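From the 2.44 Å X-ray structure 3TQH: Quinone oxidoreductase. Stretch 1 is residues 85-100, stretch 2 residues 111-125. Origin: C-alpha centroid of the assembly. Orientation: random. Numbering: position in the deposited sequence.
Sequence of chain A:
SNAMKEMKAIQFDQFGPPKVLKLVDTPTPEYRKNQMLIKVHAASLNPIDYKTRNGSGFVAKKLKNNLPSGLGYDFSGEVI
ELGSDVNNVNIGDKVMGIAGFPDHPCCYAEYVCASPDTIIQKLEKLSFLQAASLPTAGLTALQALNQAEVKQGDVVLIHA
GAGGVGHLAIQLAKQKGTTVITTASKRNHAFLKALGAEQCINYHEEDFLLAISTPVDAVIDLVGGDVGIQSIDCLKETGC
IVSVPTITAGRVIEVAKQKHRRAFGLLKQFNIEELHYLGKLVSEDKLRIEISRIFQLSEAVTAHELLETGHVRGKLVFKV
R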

# COMPACT_ATOMS: atom_id res chain seq x y z
N ASP A 85 23.36 7.35 -18.52
CA ASP A 85 23.94 7.93 -17.30
C ASP A 85 23.60 7.19 -15.99
O ASP A 85 23.88 7.70 -14.90
N VAL A 86 23.03 5.99 -16.08
CA VAL A 86 22.73 5.19 -14.89
C VAL A 86 23.97 4.39 -14.47
O VAL A 86 24.48 3.58 -15.26
N ASN A 87 24.44 4.60 -13.24
CA ASN A 87 25.74 4.08 -12.79
C ASN A 87 25.70 2.78 -11.99
O ASN A 87 26.56 1.91 -12.18
N ASN A 88 24.73 2.66 -11.09
CA ASN A 88 24.72 1.58 -10.08
C ASN A 88 23.79 0.40 -10.39
O ASN A 88 23.77 -0.57 -9.62
N VAL A 89 23.03 0.46 -11.48
CA VAL A 89 22.21 -0.67 -11.92
C VAL A 89 22.86 -1.35 -13.14
O VAL A 89 23.56 -0.71 -13.91
N ASN A 90 22.62 -2.66 -13.29
CA ASN A 90 23.09 -3.42 -14.45
C ASN A 90 21.93 -4.09 -15.19
O ASN A 90 20.91 -4.42 -14.59
N ILE A 91 22.11 -4.30 -16.49
CA ILE A 91 21.17 -5.07 -17.30
C ILE A 91 21.11 -6.50 -16.74
O ILE A 91 22.15 -7.11 -16.47
N GLY A 92 19.90 -7.01 -16.56
CA GLY A 92 19.71 -8.34 -16.00
C GLY A 92 19.44 -8.37 -14.50
O GLY A 92 19.04 -9.40 -13.97
N ASP A 93 19.64 -7.24 -13.82
CA ASP A 93 19.38 -7.16 -12.38
C ASP A 93 17.90 -7.37 -12.09
O ASP A 93 17.04 -6.86 -12.81
N LYS A 94 17.61 -8.14 -11.05
CA LYS A 94 16.24 -8.33 -10.59
C LYS A 94 15.94 -7.21 -9.59
O LYS A 94 16.68 -7.03 -8.62
N VAL A 95 14.86 -6.47 -9.84
CA VAL A 95 14.56 -5.28 -9.05
C VAL A 95 13.10 -5.20 -8.60
O VAL A 95 12.23 -5.87 -9.15
N MSE A 96 12.87 -4.35 -7.61
CA MSE A 96 11.56 -4.15 -7.02
C MSE A 96 11.44 -2.69 -6.59
O MSE A 96 12.42 -2.09 -6.15
N GLY A 97 10.25 -2.13 -6.72
CA GLY A 97 10.04 -0.76 -6.33
C GLY A 97 8.75 -0.15 -6.83
O GLY A 97 7.75 -0.85 -7.03
N ILE A 98 8.80 1.17 -7.01
CA ILE A 98 7.65 1.98 -7.37
C ILE A 98 7.97 2.68 -8.69
O ILE A 98 9.07 3.19 -8.87
N ALA A 99 7.00 2.72 -9.59
CA ALA A 99 7.19 3.40 -10.87
C ALA A 99 6.05 4.37 -11.15
O ALA A 99 4.88 4.07 -10.92
N GLY A 100 6.40 5.55 -11.65
CA GLY A 100 5.42 6.54 -12.08
C GLY A 100 4.62 7.19 -10.98
O GLY A 100 3.56 7.75 -11.24
N TYR A 111 5.98 -3.82 -19.32
CA TYR A 111 7.19 -3.02 -19.16
C TYR A 111 6.89 -1.72 -18.43
O TYR A 111 5.84 -1.10 -18.66
N VAL A 112 7.80 -1.30 -17.56
CA VAL A 112 7.71 0.00 -16.91
C VAL A 112 9.03 0.75 -17.01
O VAL A 112 10.09 0.15 -17.16
N CYS A 113 8.93 2.07 -16.94
CA CYS A 113 10.09 2.95 -16.84
C CYS A 113 10.25 3.32 -15.37
O CYS A 113 9.27 3.61 -14.70
N ALA A 114 11.49 3.29 -14.88
CA ALA A 114 11.75 3.63 -13.48
C ALA A 114 13.11 4.30 -13.28
O ALA A 114 14.05 4.11 -14.06
N SER A 115 13.18 5.11 -12.23
CA SER A 115 14.42 5.75 -11.81
C SER A 115 15.14 4.82 -10.85
O SER A 115 14.49 4.08 -10.11
N PRO A 116 16.48 4.84 -10.84
CA PRO A 116 17.20 4.04 -9.84
C PRO A 116 16.93 4.47 -8.39
O PRO A 116 17.23 3.71 -7.46
N ASP A 117 16.37 5.66 -8.21
CA ASP A 117 16.05 6.19 -6.88
C ASP A 117 14.78 5.58 -6.30
O ASP A 117 14.57 5.64 -5.10
N THR A 118 13.94 4.99 -7.15
CA THR A 118 12.68 4.38 -6.69
C THR A 118 12.64 2.85 -6.86
O THR A 118 11.56 2.26 -6.95
N ILE A 119 13.81 2.22 -6.88
CA ILE A 119 13.91 0.75 -6.88
C ILE A 119 15.02 0.28 -5.94
O ILE A 119 15.86 1.07 -5.53
N ILE A 120 14.98 -1.01 -5.61
CA ILE A 120 16.13 -1.68 -5.00
C ILE A 120 16.34 -3.05 -5.67
O ILE A 120 15.49 -3.51 -6.42
N GLN A 121 17.49 -3.67 -5.40
CA GLN A 121 17.75 -5.04 -5.85
C GLN A 121 16.81 -5.96 -5.08
O GLN A 121 16.73 -5.87 -3.86
N LYS A 122 16.07 -6.81 -5.79
CA LYS A 122 15.29 -7.86 -5.14
C LYS A 122 16.24 -8.87 -4.50
O LYS A 122 17.17 -9.35 -5.15
N LEU A 123 16.02 -9.18 -3.23
CA LEU A 123 16.77 -10.25 -2.57
C LEU A 123 16.44 -11.59 -3.23
O LEU A 123 15.32 -11.80 -3.69
N GLU A 124 17.42 -12.49 -3.29
CA GLU A 124 17.24 -13.77 -3.99
C GLU A 124 16.10 -14.61 -3.39
O GLU A 124 15.32 -15.21 -4.13
N LYS A 125 16.00 -14.62 -2.06
CA LYS A 125 14.99 -15.43 -1.37
C LYS A 125 13.55 -14.95 -1.61
O LYS A 125 12.61 -15.73 -1.46

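The most unusual point in this antiparallel pairing is a residue with no side chain. Gly 97 lies across from Ile 119 with their CA atoms 4.2 Å apart, and a CB there would clash with Thr 118 O and Ile 119 CA. The example illustrates a general principle: a close, non-hydrogen-bonded pair leaves no room for a CB directed at the partner strand, while neighbouring side chains pack on the sheet's faces. Met 96, a selenomethionine (chi1 p), and Ile 120 (p, t) share one face, Met 96 CG lying 3.7 Å from Ile 120 CG1. Lys 122 points toward the first stretch, its CB 4.1 Å from Met 96 CG; its t, t, p, p chain then turns so that NZ donates to Leu 123 O at 2.9 Å. Val 95 (m) places CG1 3.6 Å from CD1 of Ile 119 (p, t), and Val 89 (t) sets CG2 4.0 Å from Pro 116 CB. Ala 99 points toward the second stretch, its CB 4.2 Å from Val 112 CB.

Thr 118 (p) donates from OG1 to Ile 98 O at 2.7 Å. The CA-to-CB bond of Gln 121 points away from the first stretch, but its m, m rotamer returns NE2 to Asp 93 OD2 at 3.3 Å. Waters bridge Lys 94 NZ to Glu 124 OE1 and Gly 100 N to Cys 113 O.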

# COMPACT_ATOMS: atom_id res chain seq x y z
CB ASP A 85 23.52 9.40 -17.19
CG ASP A 85 24.10 10.26 -18.30
OD1 ASP A 85 25.01 9.81 -19.02
OD2 ASP A 85 23.63 11.41 -18.46
CB VAL A 86 21.55 4.22 -15.12
CG1 VAL A 86 21.28 3.40 -13.87
CG2 VAL A 86 20.31 4.98 -15.55
CB ASN A 87 26.48 5.15 -11.95
CG ASN A 87 27.29 6.12 -12.79
OD1 ASN A 87 28.33 6.61 -12.35
ND2 ASN A 87 26.83 6.40 -14.01
CB ASN A 88 24.36 2.16 -8.70
CG ASN A 88 25.56 2.77 -7.97
OD1 ASN A 88 26.71 2.68 -8.42
ND2 ASN A 88 25.29 3.41 -6.82
CB VAL A 89 20.78 -0.20 -12.27
CG1 VAL A 89 19.85 -1.40 -12.46
CG2 VAL A 89 20.24 0.72 -11.19
CB ASN A 90 24.09 -4.49 -14.03
CG ASN A 90 25.47 -3.93 -13.75
OD1 ASN A 90 26.02 -4.13 -12.67
ND2 ASN A 90 26.05 -3.23 -14.73
CB ILE A 91 21.61 -5.15 -18.79
CG1 ILE A 91 21.65 -3.75 -19.44
CG2 ILE A 91 20.69 -6.07 -19.59
CD1 ILE A 91 20.33 -3.05 -19.48
CB ASP A 93 19.82 -5.80 -11.81
CG ASP A 93 21.33 -5.68 -11.63
OD1 ASP A 93 22.07 -6.66 -11.85
OD2 ASP A 93 21.77 -4.58 -11.25
CB LYS A 94 16.07 -9.70 -9.95
CG LYS A 94 16.40 -10.86 -10.90
CD LYS A 94 16.25 -12.24 -10.22
CE LYS A 94 16.65 -13.38 -11.16
NZ LYS A 94 17.04 -14.61 -10.43
CB VAL A 95 14.89 -3.98 -9.84
CG1 VAL A 95 16.39 -3.91 -10.13
CG2 VAL A 95 14.07 -3.90 -11.11
CB MSE A 96 11.37 -5.07 -5.82
CG MSE A 96 12.56 -5.09 -4.87
SE MSE A 96 12.29 -6.14 -3.25
CE MSE A 96 10.60 -5.34 -2.64
CB ILE A 98 7.37 3.09 -6.32
CG1 ILE A 98 7.27 2.51 -4.91
CG2 ILE A 98 6.08 3.84 -6.65
CD1 ILE A 98 6.14 1.55 -4.75
CB ALA A 99 7.32 2.37 -11.99
CB TYR A 111 7.83 -2.70 -20.51
CG TYR A 111 8.28 -3.92 -21.27
CD1 TYR A 111 9.58 -4.40 -21.15
CD2 TYR A 111 7.41 -4.61 -22.11
CE1 TYR A 111 10.00 -5.53 -21.84
CE2 TYR A 111 7.81 -5.74 -22.80
CZ TYR A 111 9.11 -6.20 -22.67
OH TYR A 111 9.51 -7.32 -23.36
CB VAL A 112 7.29 -0.10 -15.43
CG1 VAL A 112 5.93 -0.76 -15.31
CG2 VAL A 112 8.34 -0.87 -14.61
CB CYS A 113 9.88 4.20 -17.70
SG CYS A 113 11.08 5.51 -17.44
CB ALA A 114 11.66 2.38 -12.62
CB SER A 115 14.10 7.08 -11.13
OG SER A 115 15.27 7.68 -10.58
CB PRO A 116 18.67 4.27 -10.19
CG PRO A 116 18.70 5.50 -11.04
CD PRO A 116 17.40 5.50 -11.78
CB ASP A 117 15.91 7.72 -6.94
CG ASP A 117 17.19 8.41 -7.39
OD1 ASP A 117 18.23 8.28 -6.71
OD2 ASP A 117 17.16 9.09 -8.44
CB THR A 118 11.45 5.03 -7.36
OG1 THR A 118 11.39 4.66 -8.75
CG2 THR A 118 11.51 6.56 -7.23
CB ILE A 119 14.18 0.17 -8.29
CG1 ILE A 119 15.55 0.63 -8.83
CG2 ILE A 119 13.08 0.57 -9.26
CD1 ILE A 119 16.16 -0.34 -9.82
CB ILE A 120 15.98 -1.85 -3.45
CG1 ILE A 120 14.79 -2.74 -3.09
CG2 ILE A 120 15.83 -0.49 -2.78
CD1 ILE A 120 14.84 -3.25 -1.67
CB GLN A 121 19.19 -5.46 -5.56
CG GLN A 121 20.27 -4.62 -6.24
CD GLN A 121 20.29 -4.80 -7.75
OE1 GLN A 121 20.32 -5.93 -8.26
NE2 GLN A 121 20.29 -3.69 -8.48
CB LYS A 122 14.37 -8.58 -6.13
CG LYS A 122 13.49 -9.67 -5.49
CD LYS A 122 12.73 -10.53 -6.51
CE LYS A 122 13.60 -11.60 -7.17
NZ LYS A 122 14.14 -12.59 -6.21
CB LEU A 123 16.43 -10.29 -1.07
CG LEU A 123 17.06 -9.15 -0.26
CD1 LEU A 123 16.44 -9.06 1.12
CD2 LEU A 123 18.57 -9.33 -0.16
CB GLU A 124 18.56 -14.58 -4.00
CG GLU A 124 18.43 -16.10 -4.20
CD GLU A 124 17.89 -16.53 -5.57
OE1 GLU A 124 17.17 -15.75 -6.24
OE2 GLU A 124 18.17 -17.69 -5.97
CB LYS A 125 15.27 -15.46 0.13
CG LYS A 125 16.56 -16.17 0.50
CD LYS A 125 16.39 -17.68 0.52
CE LYS A 125 15.72 -18.16 1.80
NZ LYS A 125 15.75 -19.65 1.92
O HOH W 1 18.62 -13.76 -7.74
O HOH W 2 9.05 6.09 -12.58